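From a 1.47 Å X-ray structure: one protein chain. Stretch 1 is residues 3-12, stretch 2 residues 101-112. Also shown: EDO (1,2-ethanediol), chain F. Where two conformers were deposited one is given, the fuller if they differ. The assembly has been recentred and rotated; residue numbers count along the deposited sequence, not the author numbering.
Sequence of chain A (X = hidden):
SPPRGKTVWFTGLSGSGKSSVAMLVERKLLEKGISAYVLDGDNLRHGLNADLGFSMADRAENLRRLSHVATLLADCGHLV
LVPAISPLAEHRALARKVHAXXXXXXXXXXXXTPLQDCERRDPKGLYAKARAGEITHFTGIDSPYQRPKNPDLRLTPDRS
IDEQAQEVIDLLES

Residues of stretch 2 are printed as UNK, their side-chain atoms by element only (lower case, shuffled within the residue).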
# COMPACT_ATOMS: atom_id res chain seq x y z
N PRO A 3 8.55 -4.72 -15.84
CA PRO A 3 9.47 -5.37 -14.89
C PRO A 3 9.24 -4.92 -13.42
O PRO A 3 8.86 -3.78 -13.17
CB PRO A 3 10.86 -4.91 -15.36
CG PRO A 3 10.69 -4.48 -16.78
CD PRO A 3 9.29 -3.96 -16.88
N ARG A 4 9.46 -5.85 -12.49
CA ARG A 4 9.50 -5.54 -11.06
C ARG A 4 10.47 -4.41 -10.75
O ARG A 4 11.57 -4.29 -11.32
CB ARG A 4 9.97 -6.77 -10.26
CG ARG A 4 8.86 -7.72 -9.86
CD ARG A 4 9.50 -9.01 -9.38
NE ARG A 4 8.51 -9.99 -8.99
CZ ARG A 4 8.78 -11.23 -8.58
NH1 ARG A 4 10.06 -11.67 -8.47
NH2 ARG A 4 7.76 -12.03 -8.28
N GLY A 5 10.01 -3.56 -9.84
CA GLY A 5 10.84 -2.52 -9.27
C GLY A 5 11.71 -3.06 -8.12
O GLY A 5 11.91 -4.26 -7.98
N LYS A 6 12.18 -2.15 -7.33
CA LYS A 6 13.15 -2.42 -6.29
C LYS A 6 12.90 -1.42 -5.21
O LYS A 6 12.26 -0.38 -5.45
CB LYS A 6 14.56 -2.17 -6.81
CG LYS A 6 14.94 -2.86 -8.10
CD LYS A 6 16.33 -2.59 -8.56
CE LYS A 6 16.55 -3.29 -9.92
NZ LYS A 6 17.84 -2.79 -10.47
N THR A 7 13.46 -1.69 -4.03
CA THR A 7 13.36 -0.76 -2.89
C THR A 7 14.69 -0.31 -2.34
O THR A 7 15.57 -1.13 -2.08
CB THR A 7 12.54 -1.38 -1.73
OG1 THR A 7 11.20 -1.61 -2.22
CG2 THR A 7 12.48 -0.50 -0.48
N VAL A 8 14.83 1.01 -2.16
CA VAL A 8 15.92 1.59 -1.43
C VAL A 8 15.42 2.00 -0.06
O VAL A 8 14.54 2.85 0.04
CB VAL A 8 16.48 2.82 -2.17
CG1 VAL A 8 17.64 3.41 -1.38
CG2 VAL A 8 16.91 2.44 -3.57
N TRP A 9 15.95 1.39 0.99
CA TRP A 9 15.53 1.58 2.38
C TRP A 9 16.59 2.37 3.06
O TRP A 9 17.72 1.85 3.36
CB TRP A 9 15.34 0.22 3.04
CG TRP A 9 14.63 0.20 4.34
CD1 TRP A 9 15.18 0.34 5.55
CD2 TRP A 9 13.21 0.02 4.54
NE1 TRP A 9 14.19 0.29 6.51
CE2 TRP A 9 12.98 0.06 5.91
CE3 TRP A 9 12.12 -0.19 3.70
CZ2 TRP A 9 11.68 -0.11 6.46
CZ3 TRP A 9 10.86 -0.33 4.28
CH2 TRP A 9 10.69 -0.27 5.60
N PHE A 10 16.33 3.64 3.33
CA PHE A 10 17.26 4.43 4.05
C PHE A 10 17.25 4.10 5.53
O PHE A 10 16.34 3.46 6.14
CB PHE A 10 16.99 5.90 3.87
CG PHE A 10 17.25 6.40 2.50
CD1 PHE A 10 16.27 6.30 1.53
CD2 PHE A 10 18.48 6.93 2.15
CE1 PHE A 10 16.52 6.71 0.25
CE2 PHE A 10 18.73 7.34 0.87
CZ PHE A 10 17.72 7.28 -0.08
N THR A 11 18.29 4.57 6.15
CA THR A 11 18.34 4.54 7.63
C THR A 11 19.36 5.57 8.06
O THR A 11 20.35 5.81 7.37
CB THR A 11 18.64 3.12 8.15
OG1 THR A 11 18.68 3.17 9.59
CG2 THR A 11 19.95 2.57 7.61
N GLY A 12 19.11 6.21 9.18
CA GLY A 12 19.99 7.21 9.76
C GLY A 12 19.23 8.15 10.66
O GLY A 12 17.99 8.24 10.61
N UNK A 101 11.41 -12.33 0.56
CA UNK A 101 10.32 -13.33 0.44
C UNK A 101 9.47 -13.07 -0.80
O UNK A 101 8.92 -14.04 -1.40
c UNK A 101 10.04 -13.91 2.93
o UNK A 101 9.43 -13.66 3.99
c UNK A 101 9.42 -13.33 1.67
o UNK A 101 11.06 -14.59 2.87
N UNK A 102 9.30 -11.80 -1.18
CA UNK A 102 8.56 -11.39 -2.37
C UNK A 102 9.34 -11.40 -3.66
O UNK A 102 8.78 -11.06 -4.74
c UNK A 102 8.00 -10.01 -2.13
N UNK A 103 10.63 -11.70 -3.61
CA UNK A 103 11.38 -11.60 -4.80
C UNK A 103 11.85 -10.24 -5.26
O UNK A 103 12.24 -10.08 -6.40
N UNK A 104 11.84 -9.26 -4.35
CA UNK A 104 12.11 -7.88 -4.73
C UNK A 104 13.48 -7.44 -4.22
O UNK A 104 13.75 -7.60 -3.02
c UNK A 104 9.67 -7.27 -4.71
c UNK A 104 11.35 -5.45 -4.48
c UNK A 104 11.05 -6.90 -4.15
c UNK A 104 9.50 -7.17 -6.20
N UNK A 105 14.31 -6.86 -5.08
CA UNK A 105 15.61 -6.31 -4.68
C UNK A 105 15.44 -5.22 -3.62
O UNK A 105 14.54 -4.39 -3.69
o UNK A 105 16.88 -7.90 -6.64
c UNK A 105 16.90 -6.68 -6.84
o UNK A 105 17.44 -6.15 -7.83
c UNK A 105 16.31 -5.68 -5.87
N UNK A 106 16.33 -5.24 -2.63
CA UNK A 106 16.28 -4.36 -1.48
C UNK A 106 17.68 -3.88 -1.19
O UNK A 106 18.63 -4.69 -1.13
c UNK A 106 14.48 -3.80 1.43
c UNK A 106 15.46 -3.11 3.50
c UNK A 106 16.75 -4.34 1.90
c UNK A 106 16.67 -3.66 3.09
c UNK A 106 15.73 -5.15 -0.28
c UNK A 106 15.65 -4.40 1.04
c UNK A 106 14.38 -3.17 2.66
N UNK A 107 17.82 -2.58 -0.98
CA UNK A 107 19.10 -1.97 -0.65
C UNK A 107 18.97 -1.18 0.62
O UNK A 107 18.13 -0.31 0.72
c UNK A 107 20.83 -3.02 -4.74
c UNK A 107 19.74 -3.00 -5.57
c UNK A 107 19.63 -1.75 -3.11
c UNK A 107 20.77 -2.40 -3.49
c UNK A 107 19.56 -1.08 -1.79
c UNK A 107 18.53 -1.73 -3.96
c UNK A 107 18.59 -2.36 -5.19
N UNK A 108 19.84 -1.45 1.58
CA UNK A 108 19.95 -0.73 2.86
C UNK A 108 20.97 0.39 2.64
O UNK A 108 22.17 0.10 2.43
c UNK A 108 21.08 -1.54 6.57
c UNK A 108 20.34 -1.64 4.06
c UNK A 108 20.39 -0.85 5.40
o UNK A 108 20.53 -1.67 7.69
o UNK A 108 22.21 -1.93 6.36
N UNK A 109 20.54 1.62 2.70
CA UNK A 109 21.38 2.78 2.47
C UNK A 109 21.48 3.56 3.75
O UNK A 109 20.48 4.05 4.31
c UNK A 109 20.86 3.65 1.35
c UNK A 109 21.73 4.89 1.23
c UNK A 109 20.84 2.86 0.04
N UNK A 110 22.69 3.65 4.34
CA UNK A 110 22.94 4.33 5.59
C UNK A 110 23.42 5.75 5.39
O UNK A 110 24.50 5.95 4.81
c UNK A 110 23.60 4.87 8.47
c UNK A 110 26.07 4.12 9.47
c UNK A 110 24.05 5.35 9.67
c UNK A 110 24.39 4.06 7.70
c UNK A 110 23.97 3.51 6.35
c UNK A 110 25.26 4.96 10.19
c UNK A 110 25.64 3.68 8.21
N UNK A 111 22.61 6.73 5.81
CA UNK A 111 23.00 8.13 5.80
C UNK A 111 23.78 8.36 7.06
O UNK A 111 23.22 8.69 8.12
s UNK A 111 20.89 8.83 4.12
c UNK A 111 21.75 9.01 5.72
N UNK A 112 25.08 8.16 6.97
CA UNK A 112 26.01 8.22 8.11
C UNK A 112 26.53 9.61 8.34
O UNK A 112 27.67 9.96 7.99
c UNK A 112 27.16 7.25 7.94
o UNK A 112 27.65 7.64 10.27
c UNK A 112 28.03 7.11 9.22
o UNK A 112 29.04 6.36 9.09
C1 EDO F . 25.19 8.59 13.06
O1 EDO F . 25.28 8.69 11.66
C2 EDO F . 24.54 7.26 13.26
O2 EDO F . 25.50 6.50 13.93
O HOH W 1 13.44 -6.42 -7.71
O HOH W 2 19.51 -4.17 -8.79

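Position 101 carries two carbons, the second bearing two oxygens: a short carboxylate, D101, which makes no contact with stretch 1; its side chain is out of reach. Position 102 has one side-chain carbon and is A102; its carbonyl O lies over one face of the R4 guanidinium, 3.8 Å from R4 NH2. Position 103 has no side-chain atoms and a positive phi (79°) in a Schellman motif after the helix. An ideal CB would fall 2.7 Å from R4 NH1 and jam against the preceding carbonyl, so this is G103.

Position 104 has four carbons, forked at the first with one arm two carbons long, which defines I104; its CD1 lies 3.7 Å from R4 CD and its CG2 3.7 Å from G5 O. Position 105 repeats the two-carbon, two-oxygen pattern, hence D105. Its OD2 stands 4.3 Å from K6 NZ, beyond a salt bridge, but one water accepts from K6 NZ and donates to D105 OD2. A second water donates to G5 O and accepts from D105 N.

Position 106 shows one carbon and a six-carbon ring without oxygen: F106. Its CZ comes 3.4 Å from W9 CB, and its ring lies oblique to the five-membered ring of W9, centroids 5.2 Å apart. Position 107 has the same atoms, so F107; the edge of its ring meets K6, CE2 to K6 CD being 4.1 Å. Position 108 has three carbons, the third with two oxygens, giving E108, whose CG is 4.1 Å from T11 CG2.

Position 109 is one carbon carrying two others, V109: CG2 is 3.5 Å from V8 CG1, and CG1 3.9 Å from F10 CE2. Position 110 is again a carbon plus six-carbon ring, F110, whose edge faces T11 O and G12 CA. Position 111 has one carbon and a sulfur, C111; its SG lies 3.6 Å from F10 CD2. Position 112 has two carbons and two oxygens, D112, whose CA-to-CB bond points away from stretch 1; it makes no contact there.

The contact is a parallel strand pair with a 28° angle between directions. T7 N donates to D105 O (2.9 Å), F107 N to T7 O (2.9 Å), W9 N to F107 O (2.8 Å), V109 N to W9 O (2.9 Å), T11 N to V109 O (2.9 Å) and C111 N to T11 O (2.9 Å). Alternate residues thus supply the ladder, while side chains sort onto two faces: V8, F10, F107 and V109 on one; T7, W9, T11, F106, E108 and F110 on the other. Together the stretches bury 895 Å².

Stretch 2 (101-112) DAGIDFFEVFCD
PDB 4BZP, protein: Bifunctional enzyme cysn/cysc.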